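Local coordinates for putative uncharacterized protein (Bacteroides thetaiotaomicron, PDB 2RBK) that probably acts as a magnesium-dependent phosphatase of the haloacid dehalogenase superfamily, here holding a magnesium ion and a vanadate-type ligand that mimics the phosphoryl group in transfer, at residues I85-E89 against S165-C169; F96-V102 against E158-V162; V102-E108 against V147-F153. All blocks are in the same frame, centred on the assembly; numbering follows the deposited sequence.

Contact 1: I85-E89 against S165-C169; sequences IPQEE and SIPTC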
loop_
_atom_site.group_PDB
_atom_site.type_symbol
_atom_site.label_atom_id
_atom_site.label_comp_id
_atom_site.label_asym_id
_atom_site.label_seq_id
_atom_site.Cartn_x
_atom_site.Cartn_y
_atom_site.Cartn_z
ATOM N N ILE A 85 11.538 10.031 -6.376
ATOM C CA ILE A 85 12.711 9.779 -5.570
ATOM C C ILE A 85 13.899 10.553 -6.085
ATOM O O ILE A 85 14.136 10.572 -7.302
ATOM C CB ILE A 85 12.977 8.251 -5.560
ATOM C CG1 ILE A 85 11.821 7.492 -4.923
ATOM C CG2 ILE A 85 14.277 7.946 -4.853
ATOM C CD1 ILE A 85 11.902 6.012 -5.107
ATOM N N PRO A 86 14.702 11.154 -5.229
ATOM C CA PRO A 86 15.955 11.784 -5.669
ATOM C C PRO A 86 16.777 10.826 -6.558
ATOM O O PRO A 86 16.973 9.668 -6.207
ATOM C CB PRO A 86 16.679 12.072 -4.355
ATOM C CG PRO A 86 15.548 12.364 -3.405
ATOM C CD PRO A 86 14.518 11.316 -3.790
ATOM N N GLN A 87 17.265 11.361 -7.657
ATOM C CA GLN A 87 17.904 10.465 -8.619
ATOM C C GLN A 87 19.138 9.801 -8.014
ATOM O O GLN A 87 19.438 8.639 -8.350
ATOM C CB GLN A 87 18.300 11.199 -9.868
ATOM C CG GLN A 87 18.378 10.183 -11.039
ATOM C CD GLN A 87 17.027 9.672 -11.408
ATOM O OE1 GLN A 87 16.016 10.392 -11.248
ATOM N NE2 GLN A 87 16.908 8.459 -11.897
ATOM N N GLU A 88 19.883 10.464 -7.148
ATOM C CA GLU A 88 21.043 9.810 -6.551
ATOM C C GLU A 88 20.637 8.553 -5.811
ATOM O O GLU A 88 21.410 7.569 -5.747
ATOM C CB GLU A 88 21.736 10.774 -5.598
ATOM C CG GLU A 88 22.615 11.791 -6.158
ATOM C CD GLU A 88 23.417 12.640 -5.240
ATOM O OE1 GLU A 88 23.437 12.412 -4.006
ATOM O OE2 GLU A 88 24.021 13.620 -5.740
ATOM N N GLU A 89 19.493 8.586 -5.171
ATOM C CA GLU A 89 19.035 7.442 -4.352
ATOM C C GLU A 89 18.491 6.346 -5.252
ATOM O O GLU A 89 18.666 5.154 -4.942
ATOM C CB GLU A 89 18.055 7.955 -3.306
ATOM C CG GLU A 89 18.725 8.942 -2.371
ATOM C CD GLU A 89 17.972 9.388 -1.141
ATOM O OE1 GLU A 89 17.434 8.613 -0.404
ATOM O OE2 GLU A 89 17.990 10.630 -0.921
ATOM N N SER A 165 22.905 4.728 1.795
ATOM C CA SER A 165 22.853 5.350 0.468
ATOM C C SER A 165 21.463 5.722 -0.023
ATOM O O SER A 165 21.351 6.284 -1.110
ATOM C CB SER A 165 23.516 4.425 -0.560
ATOM O OG SER A 165 24.758 3.969 -0.029
ATOM N N ILE A 166 20.406 5.547 0.776
ATOM C CA ILE A 166 19.060 6.100 0.488
ATOM C C ILE A 166 18.651 6.998 1.665
ATOM O O ILE A 166 17.623 6.738 2.311
ATOM C CB ILE A 166 17.995 5.019 0.121
ATOM C CG1 ILE A 166 17.883 3.911 1.131
ATOM C CG2 ILE A 166 18.341 4.449 -1.274
ATOM C CD1 ILE A 166 16.588 3.036 1.101
ATOM N N PRO A 167 19.430 8.057 1.958
ATOM C CA PRO A 167 19.283 8.768 3.202
ATOM C C PRO A 167 18.037 9.588 3.408
ATOM O O PRO A 167 17.796 9.974 4.572
ATOM C CB PRO A 167 20.467 9.721 3.226
ATOM C CG PRO A 167 20.701 9.987 1.764
ATOM C CD PRO A 167 20.554 8.605 1.170
ATOM N N THR A 168 17.267 9.820 2.387
ATOM C CA THR A 168 16.061 10.623 2.564
ATOM C C THR A 168 14.788 9.850 2.285
ATOM O O THR A 168 13.717 10.360 2.514
ATOM C CB THR A 168 16.076 11.939 1.744
ATOM O OG1 THR A 168 15.956 11.666 0.374
ATOM C CG2 THR A 168 17.301 12.809 2.051
ATOM N N CYS A 169 14.851 8.639 1.816
ATOM C CA CYS A 169 13.671 7.872 1.433
ATOM C C CYS A 169 12.994 7.242 2.647
ATOM O O CYS A 169 13.599 6.915 3.662
ATOM C CB CYS A 169 14.000 6.790 0.441
ATOM S SG CYS A 169 14.490 7.301 -1.173
#

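Contact 2: F96-V102 against E158-V162; sequences FCEKKGV and EEKEV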
loop_
_atom_site.group_PDB
_atom_site.type_symbol
_atom_site.label_atom_id
_atom_site.label_comp_id
_atom_site.label_asym_id
_atom_site.label_seq_id
_atom_site.Cartn_x
_atom_site.Cartn_y
_atom_site.Cartn_z
ATOM N N PHE A 96 23.219 -1.096 -5.718
ATOM C CA PHE A 96 23.247 -2.014 -4.592
ATOM C C PHE A 96 22.628 -3.334 -5.001
ATOM O O PHE A 96 23.180 -4.380 -4.803
ATOM C CB PHE A 96 22.511 -1.420 -3.390
ATOM C CG PHE A 96 22.424 -2.356 -2.200
ATOM C CD1 PHE A 96 23.512 -2.438 -1.347
ATOM C CD2 PHE A 96 21.322 -3.141 -1.960
ATOM C CE1 PHE A 96 23.470 -3.300 -0.243
ATOM C CE2 PHE A 96 21.284 -3.989 -0.855
ATOM C CZ PHE A 96 22.370 -4.055 -0.021
ATOM N N CYS A 97 21.429 -3.240 -5.585
ATOM C CA CYS A 97 20.735 -4.475 -5.982
ATOM C C CYS A 97 21.488 -5.258 -7.044
ATOM O O CYS A 97 21.579 -6.502 -6.986
ATOM C CB CYS A 97 19.310 -4.236 -6.445
ATOM S SG CYS A 97 18.226 -3.643 -5.104
ATOM N N GLU A 98 22.055 -4.543 -8.028
ATOM C CA GLU A 98 22.806 -5.243 -9.054
ATOM C C GLU A 98 24.036 -5.920 -8.466
ATOM O O GLU A 98 24.336 -7.088 -8.802
ATOM C CB GLU A 98 23.219 -4.237 -10.157
ATOM C CG GLU A 98 23.907 -4.909 -11.331
ATOM C CD GLU A 98 24.153 -4.111 -12.572
ATOM O OE1 GLU A 98 23.997 -2.893 -12.731
ATOM O OE2 GLU A 98 24.565 -4.856 -13.525
ATOM N N LYS A 99 24.757 -5.235 -7.597
ATOM C CA LYS A 99 25.937 -5.814 -6.951
ATOM C C LYS A 99 25.618 -7.021 -6.091
ATOM O O LYS A 99 26.332 -8.036 -6.033
ATOM C CB LYS A 99 26.604 -4.712 -6.109
ATOM C CG LYS A 99 27.768 -5.145 -5.209
ATOM C CD LYS A 99 28.287 -4.054 -4.246
ATOM C CE LYS A 99 27.308 -3.878 -3.064
ATOM N NZ LYS A 99 27.041 -2.458 -2.687
ATOM N N LYS A 100 24.455 -6.954 -5.400
ATOM C CA LYS A 100 24.076 -8.039 -4.434
ATOM C C LYS A 100 23.384 -9.195 -5.099
ATOM O O LYS A 100 23.142 -10.213 -4.427
ATOM C CB LYS A 100 23.143 -7.517 -3.350
ATOM C CG LYS A 100 23.621 -6.571 -2.224
ATOM C CD LYS A 100 24.490 -7.236 -1.193
ATOM C CE LYS A 100 25.116 -6.296 -0.164
ATOM N NZ LYS A 100 25.737 -7.189 0.894
ATOM N N GLY A 101 23.039 -9.001 -6.391
ATOM C CA GLY A 101 22.303 -9.995 -7.114
ATOM C C GLY A 101 20.873 -10.193 -6.701
ATOM O O GLY A 101 20.437 -11.360 -6.684
ATOM N N VAL A 102 20.183 -9.095 -6.357
ATOM C CA VAL A 102 18.757 -9.209 -6.074
ATOM C C VAL A 102 17.975 -8.329 -7.010
ATOM O O VAL A 102 18.443 -7.322 -7.547
ATOM C CB VAL A 102 18.459 -8.883 -4.619
ATOM C CG1 VAL A 102 19.261 -9.774 -3.669
ATOM C CG2 VAL A 102 18.811 -7.467 -4.289
ATOM N N GLU A 158 19.954 -6.624 4.585
ATOM C CA GLU A 158 20.398 -5.841 3.411
ATOM C C GLU A 158 19.850 -4.458 3.401
ATOM O O GLU A 158 20.512 -3.530 2.973
ATOM C CB GLU A 158 20.002 -6.608 2.150
ATOM C CG GLU A 158 20.813 -7.874 1.953
ATOM C CD GLU A 158 20.228 -8.830 0.920
ATOM O OE1 GLU A 158 18.986 -8.803 0.646
ATOM O OE2 GLU A 158 21.038 -9.679 0.409
ATOM N N GLU A 159 18.630 -4.274 3.871
ATOM C CA GLU A 159 18.067 -2.940 4.033
ATOM C C GLU A 159 19.007 -2.104 4.880
ATOM O O GLU A 159 19.266 -0.999 4.503
ATOM C CB GLU A 159 16.663 -3.038 4.613
ATOM C CG GLU A 159 16.010 -1.744 5.050
ATOM C CD GLU A 159 14.658 -1.977 5.696
ATOM O OE1 GLU A 159 14.016 -3.035 5.484
ATOM O OE2 GLU A 159 14.172 -1.094 6.450
ATOM N N LYS A 160 19.496 -2.617 6.039
ATOM C CA LYS A 160 20.386 -1.798 6.861
ATOM C C LYS A 160 21.706 -1.516 6.157
ATOM O O LYS A 160 22.301 -0.454 6.340
ATOM C CB LYS A 160 20.588 -2.418 8.261
ATOM C CG LYS A 160 19.316 -2.617 9.086
ATOM C CD LYS A 160 18.463 -1.380 9.199
ATOM C CE LYS A 160 17.365 -1.324 10.201
ATOM N NZ LYS A 160 16.729 0.005 10.425
ATOM N N GLU A 161 22.153 -2.413 5.284
ATOM C CA GLU A 161 23.359 -2.196 4.536
ATOM C C GLU A 161 23.210 -1.063 3.496
ATOM O O GLU A 161 24.163 -0.260 3.301
ATOM C CB GLU A 161 23.816 -3.500 3.846
ATOM C CG GLU A 161 25.292 -3.452 3.432
ATOM C CD GLU A 161 25.708 -4.695 2.666
ATOM O OE1 GLU A 161 24.953 -5.712 2.795
ATOM O OE2 GLU A 161 26.754 -4.567 1.967
ATOM N N VAL A 162 22.086 -0.996 2.812
ATOM C CA VAL A 162 21.889 0.024 1.785
ATOM C C VAL A 162 21.333 1.317 2.346
ATOM O O VAL A 162 21.389 2.327 1.645
ATOM C CB VAL A 162 20.973 -0.486 0.669
ATOM C CG1 VAL A 162 19.532 -0.532 1.112
ATOM C CG2 VAL A 162 21.020 0.408 -0.577
#

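Contact 3: V102-E108 against V147-F153; sequences VPCIFVE and VIQMTPF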
loop_
_atom_site.group_PDB
_atom_site.type_symbol
_atom_site.label_atom_id
_atom_site.label_comp_id
_atom_site.label_asym_id
_atom_site.label_seq_id
_atom_site.Cartn_x
_atom_site.Cartn_y
_atom_site.Cartn_z
ATOM N N VAL A 102 20.183 -9.095 -6.357
ATOM C CA VAL A 102 18.757 -9.209 -6.074
ATOM C C VAL A 102 17.975 -8.329 -7.010
ATOM O O VAL A 102 18.443 -7.322 -7.547
ATOM C CB VAL A 102 18.459 -8.883 -4.619
ATOM C CG1 VAL A 102 19.261 -9.774 -3.669
ATOM C CG2 VAL A 102 18.811 -7.467 -4.289
ATOM N N PRO A 103 16.713 -8.718 -7.248
ATOM C CA PRO A 103 15.892 -7.959 -8.182
ATOM C C PRO A 103 15.318 -6.695 -7.530
ATOM O O PRO A 103 15.244 -6.542 -6.295
ATOM C CB PRO A 103 14.723 -8.895 -8.493
ATOM C CG PRO A 103 14.809 -10.026 -7.543
ATOM C CD PRO A 103 16.115 -9.964 -6.827
ATOM N N CYS A 104 14.868 -5.798 -8.410
ATOM C CA CYS A 104 14.234 -4.562 -7.948
ATOM C C CYS A 104 13.243 -4.096 -9.011
ATOM O O CYS A 104 13.565 -4.094 -10.193
ATOM C CB CYS A 104 15.280 -3.495 -7.677
ATOM S SG CYS A 104 14.649 -2.022 -6.829
ATOM N N ILE A 105 12.049 -3.743 -8.558
ATOM C CA ILE A 105 11.000 -3.130 -9.378
ATOM C C ILE A 105 11.147 -1.630 -9.300
ATOM O O ILE A 105 11.418 -1.032 -8.234
ATOM C CB ILE A 105 9.614 -3.586 -8.918
ATOM C CG1 ILE A 105 9.431 -5.093 -9.082
ATOM C CG2 ILE A 105 8.497 -2.807 -9.531
ATOM C CD1 ILE A 105 8.250 -5.647 -8.331
ATOM N N PHE A 106 11.002 -0.974 -10.461
ATOM C CA PHE A 106 11.056 0.488 -10.581
ATOM C C PHE A 106 9.766 0.966 -11.173
ATOM O O PHE A 106 9.421 0.553 -12.301
ATOM C CB PHE A 106 12.259 0.939 -11.424
ATOM C CG PHE A 106 13.598 0.613 -10.811
ATOM C CD1 PHE A 106 14.168 -0.644 -10.972
ATOM C CD2 PHE A 106 14.287 1.543 -10.054
ATOM C CE1 PHE A 106 15.358 -0.936 -10.392
ATOM C CE2 PHE A 106 15.502 1.248 -9.513
ATOM C CZ PHE A 106 16.046 -0.022 -9.661
ATOM N N VAL A 107 9.035 1.812 -10.478
ATOM C CA VAL A 107 7.730 2.248 -10.890
ATOM C C VAL A 107 7.779 3.734 -11.267
ATOM O O VAL A 107 8.177 4.569 -10.441
ATOM C CB VAL A 107 6.649 2.042 -9.789
ATOM C CG1 VAL A 107 5.302 2.249 -10.442
ATOM C CG2 VAL A 107 6.774 0.718 -9.112
ATOM N N GLU A 108 7.370 4.038 -12.477
ATOM C CA GLU A 108 7.198 5.385 -12.994
ATOM C C GLU A 108 5.709 5.693 -12.981
ATOM O O GLU A 108 4.875 4.847 -12.701
ATOM C CB GLU A 108 7.740 5.476 -14.403
ATOM C CG GLU A 108 9.228 5.156 -14.514
ATOM C CD GLU A 108 9.592 4.930 -15.959
ATOM O OE1 GLU A 108 9.850 5.838 -16.742
ATOM O OE2 GLU A 108 9.567 3.751 -16.361
ATOM N N VAL A 147 11.539 7.926 -11.049
ATOM C CA VAL A 147 10.969 6.825 -10.313
ATOM C C VAL A 147 10.154 7.347 -9.120
ATOM O O VAL A 147 10.672 8.124 -8.303
ATOM C CB VAL A 147 12.067 5.857 -9.878
ATOM C CG1 VAL A 147 11.518 4.720 -9.044
ATOM C CG2 VAL A 147 12.801 5.307 -11.094
ATOM N N ILE A 148 8.931 6.886 -9.016
ATOM C CA ILE A 148 8.034 7.203 -7.903
ATOM C C ILE A 148 8.183 6.227 -6.772
ATOM O O ILE A 148 8.166 6.607 -5.568
ATOM C CB ILE A 148 6.584 7.254 -8.376
ATOM C CG1 ILE A 148 6.456 8.246 -9.551
ATOM C CG2 ILE A 148 5.658 7.582 -7.236
ATOM C CD1 ILE A 148 5.070 8.498 -10.023
ATOM N N GLN A 149 8.402 4.941 -7.052
ATOM C CA GLN A 149 8.587 3.924 -6.040
ATOM C C GLN A 149 9.556 2.862 -6.577
ATOM O O GLN A 149 9.492 2.493 -7.735
ATOM C CB GLN A 149 7.260 3.254 -5.632
ATOM C CG GLN A 149 7.428 2.200 -4.536
ATOM C CD GLN A 149 6.073 1.795 -3.992
ATOM O OE1 GLN A 149 5.589 2.470 -3.049
ATOM N NE2 GLN A 149 5.420 0.791 -4.542
ATOM N N MET A 150 10.447 2.392 -5.692
ATOM C CA MET A 150 11.264 1.222 -5.978
ATOM C C MET A 150 10.932 0.135 -5.005
ATOM O O MET A 150 10.707 0.414 -3.824
ATOM C CB MET A 150 12.741 1.530 -5.828
ATOM C CG MET A 150 13.312 2.594 -6.576
ATOM S SD MET A 150 14.984 3.010 -6.210
ATOM C CE MET A 150 15.210 3.713 -4.647
ATOM N N THR A 151 10.952 -1.090 -5.463
ATOM C CA THR A 151 10.645 -2.262 -4.625
ATOM C C THR A 151 11.780 -3.269 -4.727
ATOM O O THR A 151 11.723 -4.175 -5.599
ATOM C CB THR A 151 9.274 -2.797 -5.008
ATOM O OG1 THR A 151 8.316 -1.740 -4.803
ATOM C CG2 THR A 151 8.930 -3.976 -4.132
ATOM N N PRO A 152 12.808 -3.094 -3.924
ATOM C CA PRO A 152 13.905 -4.063 -3.884
ATOM C C PRO A 152 13.545 -5.296 -3.080
ATOM O O PRO A 152 12.899 -5.242 -2.041
ATOM C CB PRO A 152 15.045 -3.270 -3.162
ATOM C CG PRO A 152 14.274 -2.352 -2.270
ATOM C CD PRO A 152 13.096 -1.906 -3.073
ATOM N N PHE A 153 14.001 -6.469 -3.590
ATOM C CA PHE A 153 13.761 -7.742 -2.936
ATOM C C PHE A 153 14.952 -7.984 -2.011
ATOM O O PHE A 153 15.858 -8.790 -2.256
ATOM C CB PHE A 153 13.580 -8.856 -3.984
ATOM C CG PHE A 153 12.215 -8.801 -4.595
ATOM C CD1 PHE A 153 11.940 -7.748 -5.472
ATOM C CD2 PHE A 153 11.162 -9.666 -4.344
ATOM C CE1 PHE A 153 10.699 -7.641 -6.050
ATOM C CE2 PHE A 153 9.904 -9.571 -4.930
ATOM C CZ PHE A 153 9.662 -8.495 -5.778
#

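Contact 1: I85-E89 against S165-C169
E89 reaches from the first turn of helix 87-100 into the curve of the turn I166-C169, and its carboxylate carries most of the contact. The polar part is a two-point grip on T168. The hydroxyl OG1 of T168 donates to E89 OE2 at 2.6 Å, approaching on the syn side but 27° out of the carboxylate plane. The amide N of T168 lies 3.0 Å from E89 OE1, a nearly straight second bond whose exact geometry is doubtful because OE1 is modelled too close to the backbone at I166. On T168 the hydroxyl sits between the backbone N and the carbonyl carbon (chi1 70°), which points OG1 at the carboxylate that the backbone N of the same residue also faces.

Van der Waals contacts surround this grip. The ring of P167 crosses the glutamate chain obliquely, its CD 3.6 Å from E89 CD, and I166 CG2 rests 3.7 Å from E89 O. With an alanine in place of this glutamate, T168 would probably lose the acceptor for its hydroxyl and amide, and a gap would be likely to open beside P167. At the other end of the turn, P86 CG approaches T168 OG1 at 3.9 Å, while I85 CG2 makes an apolar contact with C169 SG at 3.7 Å.

In the surrounding fold, I166 and C169 touch V181 of strand 180-182, and I166 also touches M93 farther along the helix. P86 holds the N-cap position of that helix. The whole is a type I beta turn, I166 to C169, held through the T168 hydroxyl and, less surely, its amide by an acidic residue at a helix start.

Contact 2: F96-V102 against E158-V162
K100 and E161 meet across two helices in a salt bridge, their side chains coming from opposite directions. K100 NZ donates to E161 OE1 at 2.5 Å, and this oxygen accepts through its syn lone pair, the one on the side of OE2; E161 OE2 itself lies only 3.0 Å from the same NZ. The ammonium group therefore sits close to both oxygens of the carboxylate. K99 adds a charge opposite to that of E161, and E158 one opposite to that of K100, both nearby but not in contact.

The same two side chains also frame the ring of F96. K100 CG lies 3.6 Å above one face of the ring, offset toward the rim, and a bend at chi2 carries the rest of the lysine chain on toward E161. E161 comes to the edge instead: its CD is in the ring plane, 3.9 Å from F96 CE1, with the carboxylate perpendicular to the ring.

V162 covers the face opposite K100. Its CB stands 3.5 Å from the centroid of the F96 ring, only 4° off the normal, a CH-pi contact, while CG2 lies over the same face, nearest CG. With CG of F96 anti to the backbone N (chi1 176°), the ring extends across to meet this neighbour helix, where CZ also approaches E158 O at 3.6 Å. Farther out, F96 and V102 both touch I154, in the loop leading into helix 156-162.

The short segments of the two helices cross at 128°, their axes 11.8 Å apart, and helix 87-100 ends here at G101 in a Schellman motif. The result is a steeply crossed helix pair with an aromatic ring sandwiched between a valine and a lysine chain, closed on its rim by a salt bridge.

Contact 3: V102-E108 against V147-F153
I105 and T151 form a hydrogen-bonded pair between antiparallel strands, I105 N to T151 O at 3.0 Å and T151 N to I105 O at 2.8 Å; I105 N sits above the T151 carbonyl plane, 51° out of it. V107 N bonds to Q149 O, while V107 O takes I148 N at 2.8 Å and, weakly, Q149 N. I148 and Q149 thus both face V107, a classic beta bulge. At the other end F153 N bonds to P103 O.

On one face M150 meets F106 in an oblique Met-aromatic contact, SD 4.8 Å from the ring centroid; V147 CG2 touches that ring at its edge. C104 SG, anti to the backbone N (chi1 -170°), is brought against P152, 3.9 Å from its CB. On the other, I105 CD1 lies in the plane of the F153 ring, at its edge, 3.9 Å from CE1.

Outside the pair, T151 OG1 is hydrogen-bonded to D180 OD1. The amide of Q149 is held at both ends, NE2 by G44 O and OE1 by N69 ND2. G44 belongs to the vanadate pocket, and the Q149 side chain is about 8 Å from the ligand, so this buried, satisfied amide probably links the sheet to the loop that carries G44.

How the contacts relate
The three contacts are built on consecutive elements of one region, consistent with the cap domain of this superfamily. Contacts 1 and 2 use the two ends of helix 87-100, their centres 14 Å apart, and contact 3 begins where the helix has ended, sharing V102 with contact 2. Contact 3 is nested along the chain inside the loops closed by the other two. It joins contact 1 through a probable hydrogen bond, I85 N to V147 O at 2.8 Å, and contact 2 by packing of C97 SG on P152 CB at 3.7 Å. Contacts 1 and 2 lie away from the magnesium and vanadate sites; in contact 3 the Q149 side chain is about 12 Å from the magnesium ion.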